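Local atomic coordinates of glycerophosphoryl diester phosphodiesterase (Agrobacterium tumefaciens str. C58, PDB entry 3KS5), a protein that belongs to the glycerophosphoryl diester phosphodiesterase family of TIM-barrel proteins and carries an iron(III) ion bound by acidic side chains of its barrel strands. Residues Ser7-Thr12 with Glu33-Leu38; Cys104-Gly109 with Gly117-Val122. All coordinates share one frame; numbering follows the deposited sequence.

Contact 1: Ser7-Thr12 with Glu33-Leu38. With FE (Fe (III) ion), chain C; ACT (acetate ion), chain E; ACT (acetate ion), chain D.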
ATOM      1  N   SER A   7       0.867   5.268  -6.108  1.00 48.90           N
ATOM      2  CA  SER A   7       2.121   5.920  -5.721  1.00 48.93           C
ATOM      3  C   SER A   7       2.599   5.328  -4.408  1.00 45.12           C
ATOM      4  O   SER A   7       2.016   5.588  -3.358  1.00 45.54           O
ATOM      5  CB  SER A   7       1.944   7.434  -5.613  1.00 47.21           C
ATOM      6  OG  SER A   7       2.994   8.051  -4.903  1.00 49.88           O
ATOM      7  N   HIS A   8       3.674   4.539  -4.482  1.00 45.21           N
ATOM      8  CA  HIS A   8       4.230   3.862  -3.297  1.00 42.26           C
ATOM      9  C   HIS A   8       4.751   4.851  -2.261  1.00 40.88           C
ATOM     10  O   HIS A   8       5.764   5.520  -2.480  1.00 44.77           O
ATOM     11  CB  HIS A   8       5.309   2.851  -3.736  1.00 43.33           C
ATOM     12  CG  HIS A   8       5.676   1.836  -2.692  1.00 45.66           C
ATOM     13  ND1 HIS A   8       6.987   1.509  -2.394  1.00 45.18           N
ATOM     14  CD2 HIS A   8       4.901   1.064  -1.890  1.00 46.98           C
ATOM     15  CE1 HIS A   8       6.995   0.578  -1.450  1.00 47.43           C
ATOM     16  NE2 HIS A   8       5.746   0.297  -1.122  1.00 42.90           N
ATOM     17  N   ARG A   9       4.021   4.968  -1.154  1.00 40.76           N
ATOM     18  CA  ARG A   9       4.368   5.830  -0.022  1.00 41.51           C
ATOM     19  C   ARG A   9       4.438   7.331  -0.383  1.00 45.49           C
ATOM     20  O   ARG A   9       5.048   8.141   0.345  1.00 45.58           O
ATOM     21  CB  ARG A   9       5.691   5.357   0.637  1.00 42.71           C
ATOM     22  CG  ARG A   9       5.744   3.853   0.981  1.00 39.77           C
ATOM     23  CD  ARG A   9       7.105   3.453   1.606  1.00 40.98           C
ATOM     24  NE  ARG A   9       7.295   2.001   1.619  1.00 44.25           N
ATOM     25  CZ  ARG A   9       8.458   1.359   1.778  1.00 47.07           C
ATOM     26  NH1 ARG A   9       9.597   2.009   1.932  1.00 47.87           N
ATOM     27  NH2 ARG A   9       8.480   0.035   1.767  1.00 44.17           N
ATOM     28  N   GLY A  10       3.737   7.716  -1.449  1.00 47.83           N
ATOM     29  CA  GLY A  10       3.775   9.092  -1.930  1.00 47.48           C
ATOM     30  C   GLY A  10       4.825   9.290  -3.005  1.00 49.37           C
ATOM     31  O   GLY A  10       4.894  10.391  -3.560  1.00 52.82           O
ATOM     32  N   GLY A  11       5.610   8.239  -3.324  1.00 47.21           N
ATOM     33  CA  GLY A  11       6.689   8.288  -4.320  1.00 46.45           C
ATOM     34  C   GLY A  11       8.061   8.374  -3.628  1.00 47.80           C
ATOM     35  O   GLY A  11       8.771   9.386  -3.759  1.00 49.16           O
ATOM     36  N   THR A  12       8.441   7.307  -2.915  1.00 45.65           N
ATOM     37  CA  THR A  12       9.685   7.283  -2.091  1.00 45.01           C
ATOM     38  C   THR A  12      10.935   7.849  -2.773  1.00 41.37           C
ATOM     39  O   THR A  12      11.610   8.660  -2.209  1.00 45.05           O
ATOM     40  CB  THR A  12      10.018   5.850  -1.630  1.00 45.17           C
ATOM     41  OG1 THR A  12       8.797   5.174  -1.277  1.00 45.19           O
ATOM     42  CG2 THR A  12      10.975   5.863  -0.436  1.00 40.28           C
ATOM     43  N   GLU A  33      -4.175   5.802  -7.505  1.00 47.37           N
ATOM     44  CA  GLU A  33      -4.069   5.526  -6.074  1.00 45.24           C
ATOM     45  C   GLU A  33      -2.776   6.020  -5.446  1.00 44.49           C
ATOM     46  O   GLU A  33      -1.775   6.199  -6.123  1.00 44.01           O
ATOM     47  CB  GLU A  33      -4.192   4.006  -5.814  1.00 44.12           C
ATOM     48  CG  GLU A  33      -5.536   3.374  -6.260  1.00 51.17           C
ATOM     49  CD  GLU A  33      -5.545   1.852  -6.188  1.00 49.89           C
ATOM     50  OE1 GLU A  33      -4.583   1.270  -5.636  1.00 54.27           O
ATOM     51  OE2 GLU A  33      -6.511   1.228  -6.688  1.00 57.01           O
ATOM     52  N   VAL A  34      -2.865   6.302  -4.152  1.00 43.57           N
ATOM     53  CA  VAL A  34      -1.711   6.435  -3.309  1.00 44.49           C
ATOM     54  C   VAL A  34      -1.695   5.223  -2.312  1.00 45.36           C
ATOM     55  O   VAL A  34      -2.723   4.910  -1.674  1.00 45.29           O
ATOM     56  CB  VAL A  34      -1.686   7.764  -2.555  1.00 43.14           C
ATOM     57  CG1 VAL A  34      -2.891   7.908  -1.654  1.00 41.22           C
ATOM     58  CG2 VAL A  34      -0.331   7.882  -1.771  1.00 45.18           C
ATOM     59  N   GLU A  35      -0.528   4.563  -2.209  1.00 42.97           N
ATOM     60  CA  GLU A  35      -0.296   3.454  -1.295  1.00 41.06           C
ATOM     61  C   GLU A  35       0.427   3.907  -0.080  1.00 42.00           C
ATOM     62  O   GLU A  35       1.364   4.707  -0.169  1.00 44.94           O
ATOM     63  CB  GLU A  35       0.519   2.361  -1.976  1.00 43.00           C
ATOM     64  CG  GLU A  35       0.491   0.982  -1.242  1.00 39.60           C
ATOM     65  CD  GLU A  35       1.517   0.795  -0.137  1.00 46.88           C
ATOM     66  OE1 GLU A  35       2.465   1.627   0.015  1.00 39.83           O
ATOM     67  OE2 GLU A  35       1.354  -0.206   0.600  1.00 43.03           O
ATOM     68  N   PHE A  36       0.037   3.368   1.060  1.00 40.24           N
ATOM     69  CA  PHE A  36       0.646   3.731   2.312  1.00 41.43           C
ATOM     70  C   PHE A  36       0.368   2.679   3.383  1.00 42.17           C
ATOM     71  O   PHE A  36      -0.523   1.855   3.234  1.00 43.46           O
ATOM     72  CB  PHE A  36       0.136   5.100   2.780  1.00 42.65           C
ATOM     73  CG  PHE A  36      -1.369   5.174   2.913  1.00 44.19           C
ATOM     74  CD1 PHE A  36      -2.162   5.450   1.807  1.00 39.52           C
ATOM     75  CD2 PHE A  36      -1.980   5.008   4.146  1.00 46.92           C
ATOM     76  CE1 PHE A  36      -3.553   5.485   1.918  1.00 45.88           C
ATOM     77  CE2 PHE A  36      -3.372   5.058   4.267  1.00 47.45           C
ATOM     78  CZ  PHE A  36      -4.154   5.297   3.155  1.00 42.81           C
ATOM     79  N   ASP A  37       1.104   2.788   4.484  1.00 41.37           N
ATOM     80  CA  ASP A  37       1.100   1.844   5.587  1.00 41.76           C
ATOM     81  C   ASP A  37       0.687   2.617   6.820  1.00 43.05           C
ATOM     82  O   ASP A  37       0.942   3.814   6.879  1.00 42.71           O
ATOM     83  CB  ASP A  37       2.524   1.285   5.739  1.00 41.08           C
ATOM     84  CG  ASP A  37       3.142   0.858   4.392  1.00 43.05           C
ATOM     85  OD1 ASP A  37       2.771  -0.207   3.870  1.00 39.92           O
ATOM     86  OD2 ASP A  37       4.008   1.583   3.825  1.00 42.60           O
ATOM     87  N   LEU A  38       0.034   1.952   7.789  1.00 42.73           N
ATOM     88  CA  LEU A  38      -0.397   2.594   9.043  1.00 43.25           C
ATOM     89  C   LEU A  38      -0.013   1.803  10.271  1.00 42.54           C
ATOM     90  O   LEU A  38       0.037   0.576  10.219  1.00 46.24           O
ATOM     91  CB  LEU A  38      -1.930   2.806   9.063  1.00 45.90           C
ATOM     92  CG  LEU A  38      -2.535   3.644   7.927  1.00 47.73           C
ATOM     93  CD1 LEU A  38      -4.084   3.427   7.823  1.00 46.07           C
ATOM     94  CD2 LEU A  38      -2.141   5.170   8.062  1.00 41.48           C
TER
HETATM   95 FE    FE C 250       3.188  -1.090   1.852  1.00 56.30          FE
HETATM   96  C   ACT E 252       3.501  -2.294  -1.307  1.00 44.30           C
HETATM   97  O   ACT E 252       3.952  -1.824  -2.370  1.00 42.71           O
HETATM   98  OXT ACT E 252       3.809  -1.746  -0.193  1.00 44.02           O
HETATM   99  CH3 ACT E 252       2.603  -3.483  -1.428  1.00 41.22           C
HETATM  100  C   ACT D 251       6.072  -2.801   1.217  1.00 46.73           C
HETATM  101  O   ACT D 251       6.690  -1.920   0.567  1.00 43.11           O
HETATM  102  OXT ACT D 251       5.444  -2.436   2.258  1.00 40.54           O
HETATM  103  CH3 ACT D 251       6.155  -4.219   0.702  1.00 44.92           C
HETATM  104  O   HOH W   1       4.403   1.016   1.521  1.00 35.75           O
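His8 and Glu35 stand side by side on neighbouring parallel strands, both turned to the iron site, with ring and carboxylate planes 36° apart and His8 CD2 3.1 Å from Glu35 OE1. Glu35 binds the iron(III) ion through OE2 (2.4 Å), and Asp37, two residues on, binds it through OD1 (2.2 Å). Water 1 lies on the metal, accepts from Arg9 NE, and sits so close to Glu35 OE1 and Asp37 OD2 that the bonding there is doubtful. His8 NE2 donates to OXT of the metal-bound acetate (3.0 Å) and weakly to the second acetate, which Arg9 NH2 also grips. Arg9 NE lies 4.0 Å from Asp37 OD2, a long salt bridge of charges alone, since the oxygen is well out of the guanidinium plane. A chi1 of -164° turns the His8 imidazole away from its own backbone N and toward the iron site, with Arg9 CG over the centre of one ring face; Asp232 OD1 hydrogen-bonds to His8 ND1, which probably fixes the turn of the ring. Further back, parallel pairing sets the register: Ser7 N to Glu33 O (2.8 Å), Glu35 N to Ser7 O (3.0 Å) and Arg9 N to Glu35 O (2.8 Å). A type II turn, Ser7 to Gly10, carries Arg9 to the site, where Asp17 takes NH1. Carboxylates on the metal and N-H donors that meet acetate oxygens are consistent with an iron centre whose charge is probably largely offset, beside a pocket suited to anions.

Contact 2: Cys104-Gly109 with Gly117-Val122. With FE (Fe (III) ion), chain C; ACT (acetate ion), chain D.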
ATOM      1  N   CYS A 104      -4.488   1.191   1.277  1.00 46.10           N
ATOM      2  CA  CYS A 104      -4.004   1.175   2.638  1.00 45.10           C
ATOM      3  C   CYS A 104      -3.392  -0.198   2.904  1.00 46.82           C
ATOM      4  O   CYS A 104      -3.969  -1.188   2.444  1.00 50.47           O
ATOM      5  CB  CYS A 104      -5.209   1.415   3.541  1.00 43.24           C
ATOM      6  SG  CYS A 104      -4.997   1.457   5.302  1.00 57.06           S
ATOM      7  N   GLU A 105      -2.238  -0.271   3.596  1.00 43.90           N
ATOM      8  CA  GLU A 105      -1.697  -1.566   4.060  1.00 44.47           C
ATOM      9  C   GLU A 105      -1.717  -1.705   5.575  1.00 42.96           C
ATOM     10  O   GLU A 105      -1.228  -0.819   6.304  1.00 44.71           O
ATOM     11  CB  GLU A 105      -0.270  -1.847   3.585  1.00 46.05           C
ATOM     12  CG  GLU A 105       0.147  -3.307   3.891  1.00 43.42           C
ATOM     13  CD  GLU A 105       1.507  -3.701   3.377  1.00 46.89           C
ATOM     14  OE1 GLU A 105       2.039  -3.065   2.450  1.00 45.04           O
ATOM     15  OE2 GLU A 105       2.027  -4.710   3.871  1.00 45.68           O
ATOM     16  N   ILE A 106      -2.277  -2.828   6.040  1.00 42.73           N
ATOM     17  CA  ILE A 106      -2.302  -3.173   7.457  1.00 41.87           C
ATOM     18  C   ILE A 106      -1.018  -3.984   7.724  1.00 41.91           C
ATOM     19  O   ILE A 106      -0.896  -5.147   7.320  1.00 42.72           O
ATOM     20  CB  ILE A 106      -3.585  -3.950   7.860  1.00 42.69           C
ATOM     21  CG1 ILE A 106      -4.861  -3.236   7.383  1.00 43.29           C
ATOM     22  CG2 ILE A 106      -3.698  -4.071   9.371  1.00 43.07           C
ATOM     23  CD1 ILE A 106      -5.038  -1.806   7.954  1.00 38.76           C
ATOM     24  N   LYS A 107      -0.046  -3.331   8.357  1.00 42.40           N
ATOM     25  CA  LYS A 107       1.263  -3.913   8.654  1.00 42.09           C
ATOM     26  C   LYS A 107       1.252  -4.396  10.089  1.00 40.91           C
ATOM     27  O   LYS A 107       0.581  -3.799  10.938  1.00 44.74           O
ATOM     28  CB  LYS A 107       2.388  -2.858   8.537  1.00 44.10           C
ATOM     29  CG  LYS A 107       2.849  -2.448   7.140  1.00 43.25           C
ATOM     30  CD  LYS A 107       3.652  -3.512   6.452  1.00 40.21           C
ATOM     31  CE  LYS A 107       4.315  -2.992   5.172  1.00 40.53           C
ATOM     32  NZ  LYS A 107       4.706  -4.063   4.201  1.00 36.91           N
ATOM     33  N   PRO A 108       2.013  -5.451  10.390  1.00 41.98           N
ATOM     34  CA  PRO A 108       2.143  -5.894  11.764  1.00 43.39           C
ATOM     35  C   PRO A 108       3.158  -5.055  12.535  1.00 45.76           C
ATOM     36  O   PRO A 108       3.856  -4.202  11.958  1.00 47.14           O
ATOM     37  CB  PRO A 108       2.631  -7.345  11.617  1.00 42.34           C
ATOM     38  CG  PRO A 108       3.365  -7.368  10.363  1.00 45.78           C
ATOM     39  CD  PRO A 108       2.774  -6.312   9.462  1.00 42.52           C
ATOM     40  N   GLY A 109       3.257  -5.321  13.826  1.00 45.65           N
ATOM     41  CA  GLY A 109       4.226  -4.652  14.675  1.00 48.43           C
ATOM     42  C   GLY A 109       5.639  -5.196  14.550  1.00 47.40           C
ATOM     43  O   GLY A 109       5.946  -5.987  13.657  1.00 47.10           O
ATOM     44  N   GLY A 117      -7.125  -5.027  17.564  1.00 56.22           N
ATOM     45  CA  GLY A 117      -8.120  -3.942  17.539  1.00 55.33           C
ATOM     46  C   GLY A 117      -7.874  -2.778  16.588  1.00 55.33           C
ATOM     47  O   GLY A 117      -8.601  -1.784  16.624  1.00 58.86           O
ATOM     48  N   PHE A 118      -6.903  -2.916  15.691  1.00 53.18           N
ATOM     49  CA  PHE A 118      -6.448  -1.808  14.848  1.00 50.60           C
ATOM     50  C   PHE A 118      -7.218  -1.709  13.546  1.00 50.51           C
ATOM     51  O   PHE A 118      -7.542  -0.601  13.116  1.00 51.09           O
ATOM     52  CB  PHE A 118      -4.944  -1.984  14.589  1.00 51.23           C
ATOM     53  CG  PHE A 118      -4.292  -0.828  13.881  1.00 48.90           C
ATOM     54  CD1 PHE A 118      -4.280   0.438  14.451  1.00 46.29           C
ATOM     55  CD2 PHE A 118      -3.637  -1.025  12.679  1.00 49.09           C
ATOM     56  CE1 PHE A 118      -3.667   1.508  13.797  1.00 49.26           C
ATOM     57  CE2 PHE A 118      -3.027   0.037  12.017  1.00 51.06           C
ATOM     58  CZ  PHE A 118      -3.031   1.303  12.584  1.00 49.52           C
ATOM     59  N   VAL A 119      -7.510  -2.853  12.912  1.00 50.49           N
ATOM     60  CA  VAL A 119      -8.301  -2.860  11.675  1.00 49.84           C
ATOM     61  C   VAL A 119      -9.617  -2.075  11.878  1.00 51.10           C
ATOM     62  O   VAL A 119     -10.049  -1.324  10.988  1.00 47.65           O
ATOM     63  CB  VAL A 119      -8.615  -4.283  11.175  1.00 49.91           C
ATOM     64  CG1 VAL A 119      -9.757  -4.257  10.117  1.00 49.57           C
ATOM     65  CG2 VAL A 119      -7.356  -4.964  10.597  1.00 45.06           C
ATOM     66  N   ALA A 120     -10.222  -2.254  13.056  1.00 51.59           N
ATOM     67  CA  ALA A 120     -11.450  -1.560  13.410  1.00 53.55           C
ATOM     68  C   ALA A 120     -11.156  -0.071  13.478  1.00 54.12           C
ATOM     69  O   ALA A 120     -11.805   0.718  12.785  1.00 58.83           O
ATOM     70  CB  ALA A 120     -12.019  -2.082  14.751  1.00 53.01           C
ATOM     71  N   LEU A 121     -10.135   0.288  14.251  1.00 54.89           N
ATOM     72  CA  LEU A 121      -9.716   1.694  14.411  1.00 53.93           C
ATOM     73  C   LEU A 121      -9.397   2.367  13.057  1.00 51.82           C
ATOM     74  O   LEU A 121      -9.795   3.514  12.827  1.00 52.31           O
ATOM     75  CB  LEU A 121      -8.516   1.796  15.359  1.00 55.96           C
ATOM     76  CG  LEU A 121      -8.604   2.839  16.475  1.00 61.91           C
ATOM     77  CD1 LEU A 121      -9.757   2.491  17.435  1.00 64.05           C
ATOM     78  CD2 LEU A 121      -7.273   2.928  17.229  1.00 59.83           C
ATOM     79  N   VAL A 122      -8.729   1.657  12.154  1.00 49.69           N
ATOM     80  CA  VAL A 122      -8.441   2.223  10.817  1.00 49.64           C
ATOM     81  C   VAL A 122      -9.750   2.441  10.045  1.00 50.34           C
ATOM     82  O   VAL A 122      -9.933   3.476   9.408  1.00 50.65           O
ATOM     83  CB  VAL A 122      -7.471   1.337   9.979  1.00 48.16           C
ATOM     84  CG1 VAL A 122      -7.308   1.880   8.580  1.00 38.47           C
ATOM     85  CG2 VAL A 122      -6.095   1.200  10.660  1.00 43.76           C
TER
HETATM   86 FE    FE C 250       3.188  -1.090   1.852  1.00 56.30          FE
HETATM   87  C   ACT D 251       6.072  -2.801   1.217  1.00 46.73           C
HETATM   88  O   ACT D 251       6.690  -1.920   0.567  1.00 43.11           O
HETATM   89  OXT ACT D 251       5.444  -2.436   2.258  1.00 40.54           O
HETATM   90  CH3 ACT D 251       6.155  -4.219   0.702  1.00 44.92           C
HETATM   91  O   HOH W   1       4.403   1.016   1.521  1.00 35.75           O
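Lys107 NZ, one residue past the Ile106 that packs on Phe118 and Val119, is gripped by two anionic oxygens: OXT of an acetate ion at 2.6 Å and Glu105 OE2 at 2.8 Å, the latter met from above the carboxylate plane. The setting is a beta-alpha-beta unit of the TIM barrel, in which strand 101-106 leads through helix 118-128 to strand 135-139. Glu105, extended beyond CG, gives its other oxygen, OE1, to the iron(III) ion at 2.4 Å; the salt bridge to Lys107 thus probably steadies the metal-bound carboxylate. Cys104 and Ile106, the neighbours of Glu105 in the strand, point instead to the helix, whose 118-122 segment runs nearly antiparallel to strand 104-106 (160°). Everything that crosses between them is apolar. Ile106 puts CG1 anti to its carbonyl carbon (chi1 -51°), which sends its two branches to different partners. The Ile106 and Val119 side chains cross at about a right angle, Ile106 CG2 lying 4.0 Å from Val119 CG2; the same methyl of Ile106 also lies at the edge of the Phe118 ring, near its plane. The longer branch meets Val122 tip to tip, Ile106 CD1 being 4.2 Å from Val122 CG2. That same Val122 methyl sits 3.5 Å above the plane of the Phe118 ring, offset toward its rim, and Tyr115 meets Phe118 edge-to-face. Outward, Val119 reaches Leu148 of helix 142-151. The other methyl of Val122, CG1, rests 4.0 Å from Cys104 SG.

Both contacts are buried, but contact 1 is nearer the middle of the chain, its centre about 6 Å from the chain centre against about 12 Å for contact 2. Contact 1 joins two barrel strands by backbone pairing and turns polar side chains to the metal; contact 2 lays a helix on the barrel through hydrocarbon and sulfur. Strands 33-40 and 101-106 are neighbours in the sheet, and a probable hydrogen bond, Phe36 O to Glu105 N at 2.8 Å, ties them. The two contacts share the iron(III) ion, water 1 and one acetate: Glu105 completes the acidic set begun by Glu35 and Asp37, while Leu38 and Cys104 meet away from it.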